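PDB 2QJC: diadenosine tetraphosphatase, putative from Trypanosoma brucei, which probably hydrolyses diadenosine tetraphosphate or related phosphoesters as a manganese-binding phosphatase of the calcineurin-like metallophosphoesterase family. Local coordinates for residues Val139-Gln147 and Glu157-Ile165; Leu210-Leu221 and Ser232-Ile241. All coordinates share one frame; numbering follows the deposited sequence.

Contact 1: Val139-Gln147 and Glu157-Ile165; sequences VAHAGLHPQ and EVTTMRNLI. With MN (manganese (II) ion), chain C; PO4 (phosphate ion), chain D.
Ala142 N donates to Val158 O at 2.9 Å with an N-H...O angle of 160°, so the loop leaving strand 137-140 is tied to helix 155-160. This loop carries the metal-binding His141 of the calcineurin-like phosphoesterase fold. A CA-H...O contact from Val158 CA to Gly143 O (3.5 Å) continues the backbone pairing one residue further. The His141 side chain turns toward 157-165; with CG anti to the backbone N (chi1 178°), its NE2 reaches manganese at 2.3 Å. ND1 is hydrogen-bonded to Val53 O from outside the two segments, which fixes the ring's rotation, and Thr159 O lies at the ring edge, 3.1 Å from CD2. Ala142 CB sits against the backbone of 159-161, 3.5 Å from Met161 O. Gly143 has backbone angles that would press a side chain onto the preceding carbonyl, and selenomethionine Met161 uses the same side: its SE lies 3.7 Å from Leu144 N. Farther along, the His145 ring has the Glu157 carboxylate at its edge, the two planes 25° apart; the carboxylate's salt bridge is with Arg148, while His145 NE2 bonds to Leu177 O. Leu164 CD1 meets the CG-CD edge of the Pro146 ring. Arg162, extended from CG to NE and paired with Asp205 through NH1, donates from NH2 to O2 of a phosphate ion, probably from the crystallisation liquor, whose O4 binds the same manganese. A water donates to both Ala142 O and Met161 O, each at 2.7 Å, bridging the two backbones.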
ATOM      1  N   VAL A 139      -3.936   7.140   2.328  1.00 22.63           N
ATOM      2  CA  VAL A 139      -3.175   5.952   1.954  1.00 22.16           C
ATOM      3  C   VAL A 139      -2.004   6.262   1.017  1.00 21.72           C
ATOM      4  O   VAL A 139      -2.169   6.951   0.009  1.00 21.92           O
ATOM      5  CB  VAL A 139      -4.119   4.899   1.265  1.00 23.93           C
ATOM      6  CG1 VAL A 139      -3.356   3.619   0.940  1.00 20.45           C
ATOM      7  CG2 VAL A 139      -5.306   4.588   2.168  1.00 21.91           C
ATOM      8  N   ALA A 140      -0.823   5.763   1.376  1.00 21.66           N
ATOM      9  CA  ALA A 140       0.396   5.912   0.577  1.00 20.04           C
ATOM     10  C   ALA A 140       1.135   4.573   0.725  1.00 19.99           C
ATOM     11  O   ALA A 140       0.930   3.859   1.704  1.00 21.73           O
ATOM     12  CB  ALA A 140       1.258   7.072   1.103  1.00 21.19           C
ATOM     13  N   HIS A 141       1.988   4.224  -0.230  1.00 20.70           N
ATOM     14  CA  HIS A 141       2.676   2.937  -0.158  1.00 22.09           C
ATOM     15  C   HIS A 141       3.692   2.784   0.975  1.00 21.73           C
ATOM     16  O   HIS A 141       3.644   1.800   1.726  1.00 23.08           O
ATOM     17  CB  HIS A 141       3.353   2.604  -1.498  1.00 21.11           C
ATOM     18  CG  HIS A 141       4.117   1.317  -1.469  1.00 22.10           C
ATOM     19  ND1 HIS A 141       3.509   0.094  -1.275  1.00 21.51           N
ATOM     20  CD2 HIS A 141       5.447   1.070  -1.532  1.00 21.56           C
ATOM     21  CE1 HIS A 141       4.431  -0.851  -1.213  1.00 20.83           C
ATOM     22  NE2 HIS A 141       5.616  -0.285  -1.365  1.00 21.90           N
ATOM     23  N   ALA A 142       4.608   3.742   1.101  1.00 20.64           N
ATOM     24  CA  ALA A 142       5.635   3.683   2.142  1.00 20.37           C
ATOM     25  C   ALA A 142       5.430   4.721   3.240  1.00 19.58           C
ATOM     26  O   ALA A 142       5.716   4.464   4.412  1.00 17.44           O
ATOM     27  CB  ALA A 142       7.033   3.853   1.516  1.00 21.01           C
ATOM     28  N   GLY A 143       4.943   5.897   2.864  1.00 18.75           N
ATOM     29  CA  GLY A 143       4.724   6.933   3.861  1.00 19.17           C
ATOM     30  C   GLY A 143       4.562   8.308   3.255  1.00 19.76           C
ATOM     31  O   GLY A 143       4.412   8.443   2.040  1.00 21.00           O
ATOM     32  N   LEU A 144       4.574   9.330   4.106  1.00 21.28           N
ATOM     33  CA  LEU A 144       4.455  10.716   3.657  1.00 22.63           C
ATOM     34  C   LEU A 144       5.512  11.549   4.376  1.00 24.37           C
ATOM     35  O   LEU A 144       5.818  11.300   5.541  1.00 24.46           O
ATOM     36  CB  LEU A 144       3.068  11.274   3.987  1.00 23.23           C
ATOM     37  CG  LEU A 144       1.853  10.675   3.266  1.00 22.66           C
ATOM     38  CD1 LEU A 144       0.580  11.258   3.858  1.00 23.98           C
ATOM     39  CD2 LEU A 144       1.926  10.982   1.773  1.00 22.65           C
ATOM     40  N   HIS A 145       6.088  12.524   3.686  1.00 26.16           N
ATOM     41  CA  HIS A 145       7.084  13.375   4.332  1.00 27.19           C
ATOM     42  C   HIS A 145       6.296  14.331   5.229  1.00 27.57           C
ATOM     43  O   HIS A 145       5.478  15.118   4.749  1.00 26.37           O
ATOM     44  CB  HIS A 145       7.900  14.145   3.293  1.00 24.58           C
ATOM     45  CG  HIS A 145       9.136  14.774   3.854  1.00 28.90           C
ATOM     46  ND1 HIS A 145       9.102  15.713   4.864  1.00 30.22           N
ATOM     47  CD2 HIS A 145      10.447  14.564   3.581  1.00 26.12           C
ATOM     48  CE1 HIS A 145      10.336  16.051   5.191  1.00 30.94           C
ATOM     49  NE2 HIS A 145      11.170  15.368   4.428  1.00 31.79           N
ATOM     50  N   PRO A 146       6.527  14.267   6.549  1.00 30.07           N
ATOM     51  CA  PRO A 146       5.829  15.121   7.517  1.00 31.35           C
ATOM     52  C   PRO A 146       6.071  16.623   7.427  1.00 32.79           C
ATOM     53  O   PRO A 146       5.496  17.383   8.208  1.00 33.79           O
ATOM     54  CB  PRO A 146       6.272  14.548   8.858  1.00 31.50           C
ATOM     55  CG  PRO A 146       7.676  14.087   8.559  1.00 31.79           C
ATOM     56  CD  PRO A 146       7.511  13.405   7.226  1.00 29.59           C
ATOM     57  N   GLN A 147       6.902  17.065   6.489  1.00 33.68           N
ATOM     58  CA  GLN A 147       7.169  18.497   6.368  1.00 35.65           C
ATOM     59  C   GLN A 147       6.778  19.060   5.008  1.00 36.71           C
ATOM     60  O   GLN A 147       7.047  20.226   4.710  1.00 38.95           O
ATOM     61  CB  GLN A 147       8.651  18.797   6.656  1.00 34.51           C
ATOM     62  CG  GLN A 147       9.121  18.292   8.013  1.00 33.04           C
ATOM     63  CD  GLN A 147      10.552  18.697   8.342  1.00 35.37           C
ATOM     64  OE1 GLN A 147      11.451  18.601   7.503  1.00 32.98           O
ATOM     65  NE2 GLN A 147      10.772  19.131   9.580  1.00 32.10           N
ATOM     66  N   GLU A 157      10.022   9.217  -2.547  1.00 29.92           N
ATOM     67  CA  GLU A 157       9.837   9.178  -1.100  1.00 28.20           C
ATOM     68  C   GLU A 157       8.570   8.428  -0.688  1.00 25.24           C
ATOM     69  O   GLU A 157       8.624   7.537   0.157  1.00 24.12           O
ATOM     70  CB  GLU A 157       9.789  10.602  -0.523  1.00 30.39           C
ATOM     71  CG  GLU A 157      10.914  11.525  -1.004  1.00 31.17           C
ATOM     72  CD  GLU A 157      10.915  12.878  -0.301  1.00 31.12           C
ATOM     73  OE1 GLU A 157       9.862  13.274   0.243  1.00 30.94           O
ATOM     74  OE2 GLU A 157      11.969  13.553  -0.302  1.00 32.34           O
ATOM     75  N   VAL A 158       7.432   8.768  -1.289  1.00 25.02           N
ATOM     76  CA  VAL A 158       6.176   8.114  -0.931  1.00 24.45           C
ATOM     77  C   VAL A 158       6.099   6.623  -1.260  1.00 23.01           C
ATOM     78  O   VAL A 158       5.238   5.914  -0.739  1.00 21.98           O
ATOM     79  CB  VAL A 158       4.955   8.835  -1.574  1.00 26.21           C
ATOM     80  CG1 VAL A 158       4.865  10.273  -1.057  1.00 21.52           C
ATOM     81  CG2 VAL A 158       5.077   8.814  -3.089  1.00 27.77           C
ATOM     82  N   THR A 159       6.999   6.133  -2.103  1.00 23.54           N
ATOM     83  CA  THR A 159       6.970   4.711  -2.447  1.00 25.23           C
ATOM     84  C   THR A 159       8.122   3.886  -1.882  1.00 25.00           C
ATOM     85  O   THR A 159       8.105   2.653  -1.995  1.00 23.92           O
ATOM     86  CB  THR A 159       6.940   4.486  -3.981  1.00 24.53           C
ATOM     87  OG1 THR A 159       8.072   5.121  -4.590  1.00 28.73           O
ATOM     88  CG2 THR A 159       5.660   5.040  -4.578  1.00 24.41           C
ATOM     89  N   THR A 160       9.109   4.540  -1.268  1.00 22.84           N
ATOM     90  CA  THR A 160      10.262   3.805  -0.730  1.00 25.54           C
ATOM     91  C   THR A 160      10.775   4.158   0.671  1.00 26.27           C
ATOM     92  O   THR A 160      11.627   3.444   1.205  1.00 25.96           O
ATOM     93  CB  THR A 160      11.506   3.938  -1.662  1.00 25.96           C
ATOM     94  OG1 THR A 160      12.038   5.264  -1.552  1.00 27.39           O
ATOM     95  CG2 THR A 160      11.138   3.673  -3.113  1.00 24.02           C
HETATM   96  N   MSE A 161      10.277   5.232   1.277  1.00 25.35           N
HETATM   97  CA  MSE A 161      10.805   5.641   2.585  1.00 26.30           C
HETATM   98  C   MSE A 161      10.596   4.699   3.773  1.00 26.29           C
HETATM   99  O   MSE A 161       9.519   4.122   3.956  1.00 24.21           O
HETATM  100  CB  MSE A 161      10.283   7.041   2.953  1.00 28.62           C
HETATM  101  CG  MSE A 161       8.877   7.070   3.557  1.00 35.56           C
HETATM  102 SE   MSE A 161       8.225   8.885   3.875  1.00 47.02          SE
HETATM  103  CE  MSE A 161       9.412   9.436   5.283  1.00 35.94           C
ATOM    104  N   ARG A 162      11.648   4.552   4.577  1.00 25.65           N
ATOM    105  CA  ARG A 162      11.612   3.727   5.783  1.00 25.89           C
ATOM    106  C   ARG A 162      12.035   4.586   6.980  1.00 24.85           C
ATOM    107  O   ARG A 162      11.485   4.468   8.086  1.00 23.13           O
ATOM    108  CB  ARG A 162      12.572   2.540   5.665  1.00 27.48           C
ATOM    109  CG  ARG A 162      12.173   1.490   4.647  1.00 29.51           C
ATOM    110  CD  ARG A 162      13.313   0.494   4.434  1.00 35.01           C
ATOM    111  NE  ARG A 162      13.213  -0.207   3.150  1.00 35.21           N
ATOM    112  CZ  ARG A 162      12.440  -1.265   2.936  1.00 36.63           C
ATOM    113  NH1 ARG A 162      11.694  -1.754   3.918  1.00 37.70           N
ATOM    114  NH2 ARG A 162      12.420  -1.836   1.740  1.00 40.49           N
ATOM    115  N   ASN A 163      12.999   5.468   6.733  1.00 24.69           N
ATOM    116  CA  ASN A 163      13.551   6.337   7.759  1.00 25.99           C
ATOM    117  C   ASN A 163      13.571   7.832   7.420  1.00 26.10           C
ATOM    118  O   ASN A 163      13.465   8.236   6.263  1.00 26.57           O
ATOM    119  CB  ASN A 163      14.988   5.888   8.073  1.00 28.58           C
ATOM    120  CG  ASN A 163      15.048   4.690   9.019  1.00 31.40           C
ATOM    121  OD1 ASN A 163      14.110   3.897   9.103  1.00 33.66           O
ATOM    122  ND2 ASN A 163      16.165   4.557   9.733  1.00 31.21           N
ATOM    123  N   LEU A 164      13.718   8.641   8.465  1.00 28.42           N
ATOM    124  CA  LEU A 164      13.817  10.095   8.355  1.00 29.63           C
ATOM    125  C   LEU A 164      15.013  10.506   9.228  1.00 31.84           C
ATOM    126  O   LEU A 164      15.084  10.164  10.423  1.00 28.39           O
ATOM    127  CB  LEU A 164      12.533  10.775   8.855  1.00 27.73           C
ATOM    128  CG  LEU A 164      11.345  10.818   7.881  1.00 28.34           C
ATOM    129  CD1 LEU A 164      10.075  11.218   8.632  1.00 27.38           C
ATOM    130  CD2 LEU A 164      11.642  11.791   6.750  1.00 25.48           C
ATOM    131  N   ILE A 165      15.950  11.225   8.619  1.00 33.05           N
ATOM    132  CA  ILE A 165      17.160  11.667   9.303  1.00 38.05           C
ATOM    133  C   ILE A 165      17.218  13.186   9.412  1.00 41.41           C
ATOM    134  O   ILE A 165      17.040  13.898   8.418  1.00 40.95           O
ATOM    135  CB  ILE A 165      18.422  11.221   8.541  1.00 38.53           C
ATOM    136  CG1 ILE A 165      18.306   9.747   8.147  1.00 38.39           C
ATOM    137  CG2 ILE A 165      19.651  11.457   9.409  1.00 38.52           C
ATOM    138  CD1 ILE A 165      19.412   9.274   7.232  1.00 41.00           C
TER
HETATM  139 MN    MN C 401       7.521  -1.651  -1.327  1.00 45.44          MN
HETATM  140  P   PO4 D 500       9.677  -4.524  -0.161  1.00 47.08           P
HETATM  141  O1  PO4 D 500       9.338  -5.855   0.710  1.00 46.07           O
HETATM  142  O2  PO4 D 500      10.273  -3.441   0.835  1.00 45.97           O
HETATM  143  O3  PO4 D 500      10.724  -4.905  -1.246  1.00 47.54           O
HETATM  144  O4  PO4 D 500       8.361  -3.989  -0.793  1.00 47.40           O
HETATM  145  O   HOH W   1       7.582   2.718   5.231  1.00 19.65           O

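Contact 2: Leu210-Leu221 and Ser232-Ile241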
ATOM      1  N   LEU A 210       4.030  -5.586  11.113  1.00 31.52           N
ATOM      2  CA  LEU A 210       2.880  -4.776  11.491  1.00 31.76           C
ATOM      3  C   LEU A 210       3.298  -3.701  12.495  1.00 32.42           C
ATOM      4  O   LEU A 210       3.881  -4.014  13.532  1.00 31.34           O
ATOM      5  CB  LEU A 210       1.808  -5.673  12.112  1.00 34.30           C
ATOM      6  CG  LEU A 210       0.410  -5.091  12.336  1.00 32.66           C
ATOM      7  CD1 LEU A 210      -0.265  -4.873  10.984  1.00 33.09           C
ATOM      8  CD2 LEU A 210      -0.411  -6.055  13.179  1.00 34.16           C
ATOM      9  N   GLN A 211       3.009  -2.437  12.182  1.00 31.32           N
ATOM     10  CA  GLN A 211       3.349  -1.326  13.070  1.00 30.82           C
ATOM     11  C   GLN A 211       2.068  -0.710  13.624  1.00 32.15           C
ATOM     12  O   GLN A 211       1.304  -0.090  12.880  1.00 30.62           O
ATOM     13  CB  GLN A 211       4.152  -0.254  12.318  1.00 28.14           C
ATOM     14  CG  GLN A 211       5.520  -0.725  11.811  1.00 27.77           C
ATOM     15  CD  GLN A 211       6.324   0.377  11.127  1.00 25.92           C
ATOM     16  OE1 GLN A 211       6.661   1.389  11.739  1.00 24.39           O
ATOM     17  NE2 GLN A 211       6.637   0.177   9.851  1.00 22.76           N
ATOM     18  N   GLU A 212       1.838  -0.878  14.924  1.00 33.35           N
ATOM     19  CA  GLU A 212       0.638  -0.345  15.571  1.00 35.06           C
ATOM     20  C   GLU A 212       0.911   0.615  16.724  1.00 33.67           C
ATOM     21  O   GLU A 212      -0.029   1.119  17.335  1.00 32.86           O
ATOM     22  CB  GLU A 212      -0.226  -1.478  16.125  1.00 37.73           C
ATOM     23  CG  GLU A 212      -0.559  -2.588  15.157  1.00 41.07           C
ATOM     24  CD  GLU A 212      -1.299  -3.726  15.843  1.00 44.16           C
ATOM     25  OE1 GLU A 212      -2.411  -3.492  16.366  1.00 43.05           O
ATOM     26  OE2 GLU A 212      -0.760  -4.854  15.866  1.00 46.05           O
ATOM     27  N   GLN A 213       2.178   0.879  17.024  1.00 33.57           N
ATOM     28  CA  GLN A 213       2.505   1.757  18.149  1.00 34.90           C
ATOM     29  C   GLN A 213       2.289   3.244  17.889  1.00 34.48           C
ATOM     30  O   GLN A 213       2.518   4.073  18.769  1.00 35.94           O
ATOM     31  CB  GLN A 213       3.951   1.540  18.596  1.00 35.20           C
ATOM     32  CG  GLN A 213       4.557   0.249  18.107  1.00 39.84           C
ATOM     33  CD  GLN A 213       5.174   0.387  16.731  1.00 40.14           C
ATOM     34  OE1 GLN A 213       6.273   0.924  16.587  1.00 43.05           O
ATOM     35  NE2 GLN A 213       4.468  -0.084  15.711  1.00 37.61           N
ATOM     36  N   TYR A 214       1.844   3.593  16.692  1.00 32.79           N
ATOM     37  CA  TYR A 214       1.633   4.996  16.383  1.00 31.48           C
ATOM     38  C   TYR A 214       0.159   5.297  16.197  1.00 29.38           C
ATOM     39  O   TYR A 214      -0.215   6.388  15.773  1.00 28.82           O
ATOM     40  CB  TYR A 214       2.426   5.376  15.136  1.00 29.55           C
ATOM     41  CG  TYR A 214       3.883   4.983  15.223  1.00 32.60           C
ATOM     42  CD1 TYR A 214       4.734   5.573  16.159  1.00 32.89           C
ATOM     43  CD2 TYR A 214       4.410   4.014  14.373  1.00 33.60           C
ATOM     44  CE1 TYR A 214       6.082   5.205  16.243  1.00 34.39           C
ATOM     45  CE2 TYR A 214       5.750   3.639  14.443  1.00 36.67           C
ATOM     46  CZ  TYR A 214       6.578   4.237  15.377  1.00 35.24           C
ATOM     47  OH  TYR A 214       7.896   3.872  15.433  1.00 37.44           O
ATOM     48  N   LYS A 215      -0.678   4.317  16.508  1.00 30.07           N
ATOM     49  CA  LYS A 215      -2.112   4.514  16.394  1.00 31.84           C
ATOM     50  C   LYS A 215      -2.481   5.616  17.377  1.00 32.00           C
ATOM     51  O   LYS A 215      -1.834   5.785  18.409  1.00 33.48           O
ATOM     52  CB  LYS A 215      -2.876   3.228  16.746  1.00 34.17           C
ATOM     53  CG  LYS A 215      -2.526   2.043  15.871  1.00 36.86           C
ATOM     54  CD  LYS A 215      -3.344   0.814  16.209  1.00 40.17           C
ATOM     55  CE  LYS A 215      -4.764   0.915  15.667  1.00 43.33           C
ATOM     56  NZ  LYS A 215      -5.511  -0.363  15.860  1.00 44.77           N
ATOM     57  N   PRO A 216      -3.516   6.396  17.059  1.00 32.39           N
ATOM     58  CA  PRO A 216      -4.320   6.275  15.842  1.00 30.80           C
ATOM     59  C   PRO A 216      -3.807   7.140  14.682  1.00 29.57           C
ATOM     60  O   PRO A 216      -4.458   7.231  13.643  1.00 29.08           O
ATOM     61  CB  PRO A 216      -5.692   6.724  16.316  1.00 33.17           C
ATOM     62  CG  PRO A 216      -5.334   7.869  17.219  1.00 33.65           C
ATOM     63  CD  PRO A 216      -4.157   7.316  18.019  1.00 33.86           C
ATOM     64  N   LEU A 217      -2.642   7.762  14.852  1.00 27.56           N
ATOM     65  CA  LEU A 217      -2.092   8.630  13.813  1.00 25.06           C
ATOM     66  C   LEU A 217      -1.527   7.911  12.591  1.00 24.01           C
ATOM     67  O   LEU A 217      -1.451   8.495  11.512  1.00 22.03           O
ATOM     68  CB  LEU A 217      -1.020   9.552  14.407  1.00 27.57           C
ATOM     69  CG  LEU A 217      -1.533  10.619  15.383  1.00 29.31           C
ATOM     70  CD1 LEU A 217      -0.369  11.473  15.861  1.00 31.08           C
ATOM     71  CD2 LEU A 217      -2.577  11.493  14.690  1.00 26.55           C
ATOM     72  N   ALA A 218      -1.123   6.656  12.756  1.00 23.58           N
ATOM     73  CA  ALA A 218      -0.571   5.889  11.640  1.00 25.54           C
ATOM     74  C   ALA A 218      -0.725   4.381  11.838  1.00 25.66           C
ATOM     75  O   ALA A 218      -0.855   3.905  12.969  1.00 27.66           O
ATOM     76  CB  ALA A 218       0.909   6.254  11.422  1.00 23.01           C
ATOM     77  N   ILE A 219      -0.715   3.640  10.728  1.00 24.14           N
ATOM     78  CA  ILE A 219      -0.855   2.184  10.758  1.00 21.55           C
ATOM     79  C   ILE A 219      -0.057   1.507   9.638  1.00 22.89           C
ATOM     80  O   ILE A 219      -0.377   1.670   8.450  1.00 20.89           O
ATOM     81  CB  ILE A 219      -2.333   1.756  10.602  1.00 22.15           C
ATOM     82  CG1 ILE A 219      -3.172   2.352  11.740  1.00 22.24           C
ATOM     83  CG2 ILE A 219      -2.434   0.233  10.578  1.00 24.33           C
ATOM     84  CD1 ILE A 219      -4.656   2.058  11.651  1.00 18.69           C
ATOM     85  N   GLY A 220       0.981   0.757  10.019  1.00 20.52           N
ATOM     86  CA  GLY A 220       1.793   0.049   9.042  1.00 23.21           C
ATOM     87  C   GLY A 220       1.254  -1.367   8.897  1.00 23.47           C
ATOM     88  O   GLY A 220       1.374  -2.177   9.819  1.00 24.75           O
ATOM     89  N   LEU A 221       0.676  -1.677   7.739  1.00 23.44           N
ATOM     90  CA  LEU A 221       0.078  -2.994   7.509  1.00 24.04           C
ATOM     91  C   LEU A 221       0.937  -4.075   6.869  1.00 24.28           C
ATOM     92  O   LEU A 221       0.439  -5.180   6.643  1.00 25.23           O
ATOM     93  CB  LEU A 221      -1.185  -2.853   6.654  1.00 22.83           C
ATOM     94  CG  LEU A 221      -2.396  -2.072   7.173  1.00 23.06           C
ATOM     95  CD1 LEU A 221      -3.402  -1.859   6.028  1.00 22.24           C
ATOM     96  CD2 LEU A 221      -3.044  -2.836   8.308  1.00 21.22           C
ATOM     97  N   SER A 232      -2.598  -8.464   6.448  1.00 29.14           N
ATOM     98  CA  SER A 232      -3.421  -7.661   7.339  1.00 27.70           C
ATOM     99  C   SER A 232      -4.193  -6.534   6.668  1.00 27.53           C
ATOM    100  O   SER A 232      -3.789  -6.010   5.629  1.00 27.65           O
ATOM    101  CB  SER A 232      -2.543  -7.062   8.435  1.00 26.88           C
ATOM    102  OG  SER A 232      -1.715  -8.049   9.012  1.00 27.53           O
ATOM    103  N   ALA A 233      -5.308  -6.160   7.287  1.00 26.01           N
ATOM    104  CA  ALA A 233      -6.129  -5.078   6.774  1.00 26.86           C
ATOM    105  C   ALA A 233      -6.627  -4.210   7.918  1.00 26.99           C
ATOM    106  O   ALA A 233      -6.837  -4.701   9.036  1.00 26.74           O
ATOM    107  CB  ALA A 233      -7.320  -5.636   5.992  1.00 24.58           C
ATOM    108  N   ALA A 234      -6.800  -2.923   7.629  1.00 25.23           N
ATOM    109  CA  ALA A 234      -7.330  -1.968   8.596  1.00 26.36           C
ATOM    110  C   ALA A 234      -8.769  -1.688   8.166  1.00 27.05           C
ATOM    111  O   ALA A 234      -9.037  -1.414   6.994  1.00 25.40           O
ATOM    112  CB  ALA A 234      -6.518  -0.679   8.590  1.00 26.77           C
ATOM    113  N   VAL A 235      -9.694  -1.768   9.119  1.00 28.86           N
ATOM    114  CA  VAL A 235     -11.103  -1.548   8.834  1.00 29.68           C
ATOM    115  C   VAL A 235     -11.600  -0.221   9.393  1.00 30.27           C
ATOM    116  O   VAL A 235     -11.377   0.097  10.556  1.00 31.14           O
ATOM    117  CB  VAL A 235     -11.968  -2.683   9.423  1.00 30.91           C
ATOM    118  CG1 VAL A 235     -13.428  -2.522   8.976  1.00 31.48           C
ATOM    119  CG2 VAL A 235     -11.419  -4.029   8.984  1.00 31.04           C
ATOM    120  N   PHE A 236     -12.267   0.555   8.545  1.00 29.91           N
ATOM    121  CA  PHE A 236     -12.815   1.844   8.948  1.00 30.46           C
ATOM    122  C   PHE A 236     -14.317   1.856   8.669  1.00 30.63           C
ATOM    123  O   PHE A 236     -14.769   1.362   7.634  1.00 29.92           O
ATOM    124  CB  PHE A 236     -12.105   2.972   8.191  1.00 29.14           C
ATOM    125  CG  PHE A 236     -10.668   3.155   8.603  1.00 28.91           C
ATOM    126  CD1 PHE A 236     -10.341   3.923   9.722  1.00 28.96           C
ATOM    127  CD2 PHE A 236      -9.648   2.488   7.925  1.00 30.26           C
ATOM    128  CE1 PHE A 236      -9.011   4.018  10.167  1.00 28.89           C
ATOM    129  CE2 PHE A 236      -8.308   2.573   8.361  1.00 28.56           C
ATOM    130  CZ  PHE A 236      -7.992   3.337   9.483  1.00 25.70           C
ATOM    131  N   PRO A 237     -15.109   2.452   9.573  1.00 31.57           N
ATOM    132  CA  PRO A 237     -14.693   3.111  10.816  1.00 32.08           C
ATOM    133  C   PRO A 237     -14.136   2.208  11.921  1.00 33.21           C
ATOM    134  O   PRO A 237     -14.433   1.013  11.985  1.00 33.29           O
ATOM    135  CB  PRO A 237     -15.961   3.844  11.254  1.00 33.35           C
ATOM    136  CG  PRO A 237     -17.046   2.938  10.774  1.00 32.39           C
ATOM    137  CD  PRO A 237     -16.572   2.530   9.398  1.00 32.79           C
ATOM    138  N   GLY A 238     -13.328   2.801  12.793  1.00 33.65           N
ATOM    139  CA  GLY A 238     -12.740   2.055  13.891  1.00 36.00           C
ATOM    140  C   GLY A 238     -11.229   1.948  13.798  1.00 36.63           C
ATOM    141  O   GLY A 238     -10.515   2.357  14.711  1.00 36.17           O
ATOM    142  N   GLY A 239     -10.743   1.399  12.691  1.00 37.97           N
ATOM    143  CA  GLY A 239      -9.314   1.241  12.511  1.00 39.70           C
ATOM    144  C   GLY A 239      -8.828  -0.078  13.075  1.00 41.93           C
ATOM    145  O   GLY A 239      -7.668  -0.207  13.461  1.00 41.84           O
ATOM    146  N   CYS A 240      -9.723  -1.061  13.126  1.00 43.57           N
ATOM    147  CA  CYS A 240      -9.382  -2.383  13.643  1.00 45.03           C
ATOM    148  C   CYS A 240      -8.608  -3.209  12.622  1.00 42.25           C
ATOM    149  O   CYS A 240      -8.919  -3.203  11.429  1.00 41.74           O
ATOM    150  CB  CYS A 240     -10.649  -3.136  14.056  1.00 48.18           C
ATOM    151  SG  CYS A 240     -11.488  -2.447  15.510  1.00 58.30           S
ATOM    152  N   ILE A 241      -7.599  -3.927  13.100  1.00 39.73           N
ATOM    153  CA  ILE A 241      -6.775  -4.756  12.232  1.00 37.50           C
ATOM    154  C   ILE A 241      -7.246  -6.214  12.204  1.00 37.53           C
ATOM    155  O   ILE A 241      -7.335  -6.872  13.240  1.00 35.83           O
ATOM    156  CB  ILE A 241      -5.290  -4.726  12.685  1.00 37.60           C
ATOM    157  CG1 ILE A 241      -4.824  -3.279  12.868  1.00 38.26           C
ATOM    158  CG2 ILE A 241      -4.412  -5.429  11.662  1.00 35.77           C
ATOM    159  CD1 ILE A 241      -4.899  -2.442  11.611  1.00 42.98           C
TER
HETATM  160  O   HOH W   2      -0.419  -7.106   5.185  1.00 22.06           O
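Ile241 is the hub of this contact: its CD1 lies 3.8 Å from Ile219 CG2 and also touches Leu221 CD2. The isoleucines slide past each other in opposite directions, whereas Leu221 lies obliquely across Ile241. Two bends in the Ile241 side chain (chi1 -50°, chi2 -61°) turn its CD1 into the angle between these partners. Leu221 CD2 also rests on the backbone of strand 230-236, 3.8 Å from Ala234 N, and on Ala234 CB. From the far branch of Ile219, CD1 approaches the Phe236 ring obliquely, 4.2 Å from CZ. At the margin, Leu210 CD1 packs near Ile241 CG2 and the side chain of Ser232, whose OG is hydrogen-bonded to Ser223.

Polar links flank the apolar centre. Lys215 NZ donates to Gly239 O at 3.2 Å; the bend at chi3 (76°) brings the amine to that oxygen. At the opposite end, a water donates to Leu221 O and accepts from Ser232 N, joining segments that share no direct backbone hydrogen bond.

The next shell ties down the backbones that carry these side chains. Gln211 and Gly220 exchange backbone hydrogen bonds, bringing the residues on both sides of the 212-215 type I turn together, and Ile219 pairs with Val200 and Phe202. On the other segment, Gly239 and Cys240 both face Val235 in a G1 beta bulge, and Gly239 CA lies 3.6 Å above the plane of the Phe236 ring, offset toward its rim. Outside, Val201 and Ile23 touch both Leu221 and Phe236. Strand 218-220 belongs to one mixed sheet and hairpin 230-245 to the other, so this is side-chain packing between the two sheets of the metallophosphoesterase beta sandwich.

In the fold
Contact 1 closes before contact 2 opens along the chain; their centres are 16 Å apart and their nearest atoms about 7 Å apart, without touching. They share one mixed sheet, in which strands 137-140, 199-202 and 218-220 run parallel and adjacent. Contact 1 uses the end of 137-140, where His141 enters the manganese site, and adds helix 155-160 and strand 163-166. Contact 2 uses the edge strand 218-220 to join the second sheet, through 230-236 and 240-245. Strand 199-202 lies between them and leads to the metal ligand His204. One sheet thus carries metal-ligand loops at strand ends and, at its edge strand, packs against the second sheet.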